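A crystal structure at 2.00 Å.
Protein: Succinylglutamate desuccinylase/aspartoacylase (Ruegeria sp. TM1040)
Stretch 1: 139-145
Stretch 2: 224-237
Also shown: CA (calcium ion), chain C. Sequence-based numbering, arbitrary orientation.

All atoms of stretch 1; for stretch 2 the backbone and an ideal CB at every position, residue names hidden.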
# COMPACT_ATOMS: atom_id res chain seq x y z
N ASP A 139 -38.46 16.24 12.67
CA ASP A 139 -38.64 17.52 13.37
C ASP A 139 -37.38 17.97 14.11
O ASP A 139 -37.09 19.19 14.23
CB ASP A 139 -39.81 17.36 14.32
CG ASP A 139 -41.08 16.96 13.59
OD1 ASP A 139 -41.56 17.77 12.78
OD2 ASP A 139 -41.54 15.82 13.77
N VAL A 140 -36.63 16.99 14.59
CA VAL A 140 -35.42 17.25 15.38
C VAL A 140 -34.34 16.27 14.99
O VAL A 140 -34.62 15.22 14.38
CB VAL A 140 -35.74 17.16 16.90
CG1 VAL A 140 -36.86 18.12 17.23
CG2 VAL A 140 -36.12 15.72 17.31
N ALA A 141 -33.10 16.62 15.29
CA ALA A 141 -31.95 15.74 15.01
C ALA A 141 -31.00 15.71 16.21
O ALA A 141 -30.77 16.72 16.85
CB ALA A 141 -31.19 16.18 13.77
N VAL A 142 -30.42 14.54 16.45
CA VAL A 142 -29.35 14.34 17.43
C VAL A 142 -28.19 13.68 16.72
O VAL A 142 -28.35 12.60 16.15
CB VAL A 142 -29.77 13.47 18.64
CG1 VAL A 142 -28.63 13.43 19.66
CG2 VAL A 142 -31.03 14.02 19.26
N ASP A 143 -27.06 14.39 16.66
CA ASP A 143 -25.85 13.96 15.98
C ASP A 143 -24.66 13.92 16.94
O ASP A 143 -24.15 14.96 17.36
CB ASP A 143 -25.53 14.90 14.79
CG ASP A 143 -24.40 14.37 13.89
OD1 ASP A 143 -24.38 13.18 13.49
OD2 ASP A 143 -23.51 15.17 13.57
N PHE A 144 -24.21 12.71 17.26
CA PHE A 144 -23.18 12.46 18.26
C PHE A 144 -21.81 12.61 17.65
O PHE A 144 -21.55 12.09 16.56
CB PHE A 144 -23.27 11.02 18.81
CG PHE A 144 -24.41 10.79 19.75
CD1 PHE A 144 -24.25 10.99 21.09
CD2 PHE A 144 -25.64 10.35 19.29
CE1 PHE A 144 -25.28 10.73 21.98
CE2 PHE A 144 -26.68 10.11 20.15
CZ PHE A 144 -26.50 10.30 21.51
N HIS A 145 -20.94 13.34 18.34
CA HIS A 145 -19.53 13.36 18.05
C HIS A 145 -18.69 13.11 19.29
O HIS A 145 -19.14 13.28 20.41
CB HIS A 145 -19.09 14.68 17.45
CG HIS A 145 -19.60 14.91 16.06
ND1 HIS A 145 -18.81 14.81 14.95
CD2 HIS A 145 -20.84 15.24 15.62
CE1 HIS A 145 -19.53 15.05 13.87
NE2 HIS A 145 -20.77 15.32 14.25
N UNK A 224 -22.97 8.60 29.56
CA UNK A 224 -23.30 10.00 29.27
C UNK A 224 -24.15 10.08 28.00
O UNK A 224 -25.15 10.80 27.95
CB UNK A 224 -22.03 10.84 29.12
N UNK A 225 -23.77 9.31 26.98
CA UNK A 225 -24.49 9.27 25.71
C UNK A 225 -25.90 8.71 25.87
O UNK A 225 -26.84 9.25 25.29
CB UNK A 225 -23.71 8.43 24.69
N UNK A 226 -26.05 7.62 26.63
CA UNK A 226 -27.34 6.99 26.82
C UNK A 226 -28.34 7.88 27.60
O UNK A 226 -29.54 7.95 27.23
CB UNK A 226 -27.14 5.66 27.55
N UNK A 227 -27.85 8.51 28.67
CA UNK A 227 -28.68 9.39 29.49
C UNK A 227 -29.10 10.62 28.68
O UNK A 227 -30.27 11.02 28.67
CB UNK A 227 -27.93 9.81 30.76
N UNK A 228 -28.12 11.23 28.03
CA UNK A 228 -28.36 12.40 27.20
C UNK A 228 -29.39 12.10 26.11
O UNK A 228 -30.30 12.88 25.91
CB UNK A 228 -27.05 12.88 26.57
N UNK A 229 -29.27 10.94 25.46
CA UNK A 229 -30.19 10.51 24.41
C UNK A 229 -31.60 10.30 24.95
O UNK A 229 -32.58 10.82 24.39
CB UNK A 229 -29.68 9.22 23.76
N UNK A 230 -31.69 9.56 26.06
CA UNK A 230 -32.96 9.33 26.68
C UNK A 230 -33.58 10.66 27.15
O UNK A 230 -34.76 10.94 26.86
CB UNK A 230 -32.80 8.35 27.85
N UNK A 231 -32.79 11.49 27.84
CA UNK A 231 -33.26 12.81 28.24
C UNK A 231 -33.82 13.65 27.09
O UNK A 231 -34.93 14.20 27.23
CB UNK A 231 -32.11 13.57 28.91
N UNK A 232 -33.08 13.78 25.98
CA UNK A 232 -33.58 14.63 24.89
C UNK A 232 -34.83 14.00 24.25
O UNK A 232 -35.76 14.72 23.87
CB UNK A 232 -32.49 14.84 23.83
N UNK A 233 -34.86 12.68 24.15
CA UNK A 233 -36.05 12.01 23.62
C UNK A 233 -37.31 12.22 24.51
O UNK A 233 -38.44 12.31 23.98
CB UNK A 233 -35.76 10.51 23.48
N UNK A 234 -37.13 12.30 25.82
CA UNK A 234 -38.21 12.71 26.74
C UNK A 234 -38.58 14.20 26.51
O UNK A 234 -39.76 14.53 26.41
CB UNK A 234 -37.78 12.49 28.19
N UNK A 235 -37.57 15.07 26.43
CA UNK A 235 -37.76 16.50 26.16
C UNK A 235 -38.58 16.72 24.87
O UNK A 235 -39.48 17.58 24.82
CB UNK A 235 -36.40 17.20 26.05
N UNK A 236 -38.30 15.90 23.85
CA UNK A 236 -39.00 15.98 22.56
C UNK A 236 -40.36 15.26 22.56
O UNK A 236 -41.06 15.25 21.54
CB UNK A 236 -38.11 15.39 21.46
N UNK A 237 -40.70 14.63 23.68
CA UNK A 237 -41.98 13.98 23.83
C UNK A 237 -42.11 12.64 23.13
O UNK A 237 -43.20 12.11 23.00
CB UNK A 237 -43.08 14.92 23.32
CA CA C . -45.45 12.14 23.76

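Stretch 1 offers the helix an apolar row: Val140, Val142 and Phe144 alternate along the chain and point toward it, while Ala141 turns away. No charge, donor or acceptor of a side chain is presented, so apolar partners are the rule, and at the positions that face it, size is the question.

Position 224 has nothing of stretch 1 within 5.5 Å of its ideal CB, so polar or apolar chains of any size would do as far as stretch 1 goes; it is Ile224. Position 225 is different. Its CA-to-CB bond points toward stretch 1, and the ideal CB already lies 3.9 Å from Phe144 CE1, so a small apolar residue suffices to touch the ring. The deposited residue is Ala225, whose CB packs 3.8 Å from Phe144 CE1.

Positions 226 and 227 find no partner here and could carry many side chains, long polar ones included; they are Lys226 and Lys227, both extended. At 228 the bond would point toward stretch 1, but an ideal CB would sit 3.1 Å from the carbonyl O of residue 224, a crowded place, and 5.4 Å from Phe144 CE1. That crowding favours glycine, which has no CB to place there, and Gly228 is found.

Position 229 points sideways, yet its ideal CB is 4.0 Å from Phe144 CZ. Several aliphatic residues could border the ring there. It is Leu229, with CB 4.1 Å from Phe144 CZ, at the ring edge; chi1 is t and chi2 is p.

Positions 230 and 231 are out of reach, so stretch 1 would accept charged, polar or apolar chains alike; they are Arg230 and Asn231. Position 232 points toward Val142, its ideal CB 4.9 Å from Val142 CG2. That gap invites a short aliphatic side chain, valine or isoleucine among them. Val232, rotamer m, closes it: its CG2 reaches 3.9 Å from Val142 CG2.

Position 233 points sideways with no partner near its CB; an aliphatic chain could lean in, and the end of Leu233 does come nearer, though not into contact. Positions 234 and 235 are free of stretch 1, which sets no limit on size or polarity, and hold Ile234 and His235.

Position 236 points toward Val140, with its ideal CB 4.6 Å from Val140 CG2. Leucine, methionine or an aromatic ring could all spread over the valines. Phe236, chi1 m, receives Val140 CG2 over one face in a CH-pi contact, 3.6 Å from Phe236 CD2, while Val142 CG2 meets the ring edge, 4.3 Å from Phe236 CE2.

Position 237 is the first to leave helical phi/psi, with phi 77°, which favours glycine. Gly237 completes a Schellman motif, and its O binds calcium at 2.4 Å.

Stretch 2 224-237: IAKKGLRNVLIHFG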
# COMPACT_ATOMS: atom_id res chain seq x y z
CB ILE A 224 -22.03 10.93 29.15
CG1 ILE A 224 -21.32 11.11 30.52
CG2 ILE A 224 -22.42 12.32 28.50
CD1 ILE A 224 -19.83 11.60 30.41
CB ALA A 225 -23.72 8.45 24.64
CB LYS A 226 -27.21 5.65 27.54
CG LYS A 226 -26.50 4.57 26.72
CD LYS A 226 -26.39 3.26 27.51
CE LYS A 226 -25.40 2.30 26.87
NZ LYS A 226 -25.24 1.11 27.71
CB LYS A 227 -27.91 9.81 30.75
CG LYS A 227 -28.44 11.01 31.52
CD LYS A 227 -27.35 11.55 32.51
CE LYS A 227 -27.59 12.98 32.92
NZ LYS A 227 -26.42 13.65 33.58
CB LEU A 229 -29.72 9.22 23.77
CG LEU A 229 -30.53 8.59 22.63
CD1 LEU A 229 -30.76 9.66 21.53
CD2 LEU A 229 -29.84 7.27 22.08
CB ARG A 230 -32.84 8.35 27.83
CG ARG A 230 -34.19 7.99 28.45
CD ARG A 230 -34.06 6.96 29.61
NE ARG A 230 -35.30 6.88 30.38
CZ ARG A 230 -35.64 7.68 31.41
NH1 ARG A 230 -34.84 8.64 31.86
NH2 ARG A 230 -36.82 7.50 31.99
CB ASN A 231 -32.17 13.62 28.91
CG ASN A 231 -31.92 13.21 30.38
OD1 ASN A 231 -32.65 12.44 30.97
ND2 ASN A 231 -30.85 13.74 30.94
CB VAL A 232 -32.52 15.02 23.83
CG1 VAL A 232 -31.37 15.78 24.50
CG2 VAL A 232 -32.01 13.80 23.07
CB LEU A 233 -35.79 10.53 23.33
CG LEU A 233 -34.82 10.23 22.16
CD1 LEU A 233 -34.62 8.71 21.99
CD2 LEU A 233 -35.27 10.88 20.87
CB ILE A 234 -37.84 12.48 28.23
CG1 ILE A 234 -37.72 10.97 28.52
CG2 ILE A 234 -38.92 13.10 29.18
CD1 ILE A 234 -37.04 10.58 29.90
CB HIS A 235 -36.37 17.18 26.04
CG HIS A 235 -36.39 18.66 25.75
ND1 HIS A 235 -36.63 19.61 26.72
CD2 HIS A 235 -36.19 19.34 24.60
CE1 HIS A 235 -36.55 20.81 26.18
NE2 HIS A 235 -36.29 20.68 24.90
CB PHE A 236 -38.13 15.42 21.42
CG PHE A 236 -36.84 16.19 21.17
CD1 PHE A 236 -36.81 17.58 21.18
CD2 PHE A 236 -35.67 15.50 20.85
CE1 PHE A 236 -35.63 18.27 20.89
CE2 PHE A 236 -34.49 16.21 20.57
CZ PHE A 236 -34.48 17.59 20.62
O HOH W 1 -44.84 12.11 26.17
O HOH W 2 -45.70 14.66 24.03
O HOH W 3 -47.89 11.51 23.85
O HOH W 4 -45.75 12.82 21.24
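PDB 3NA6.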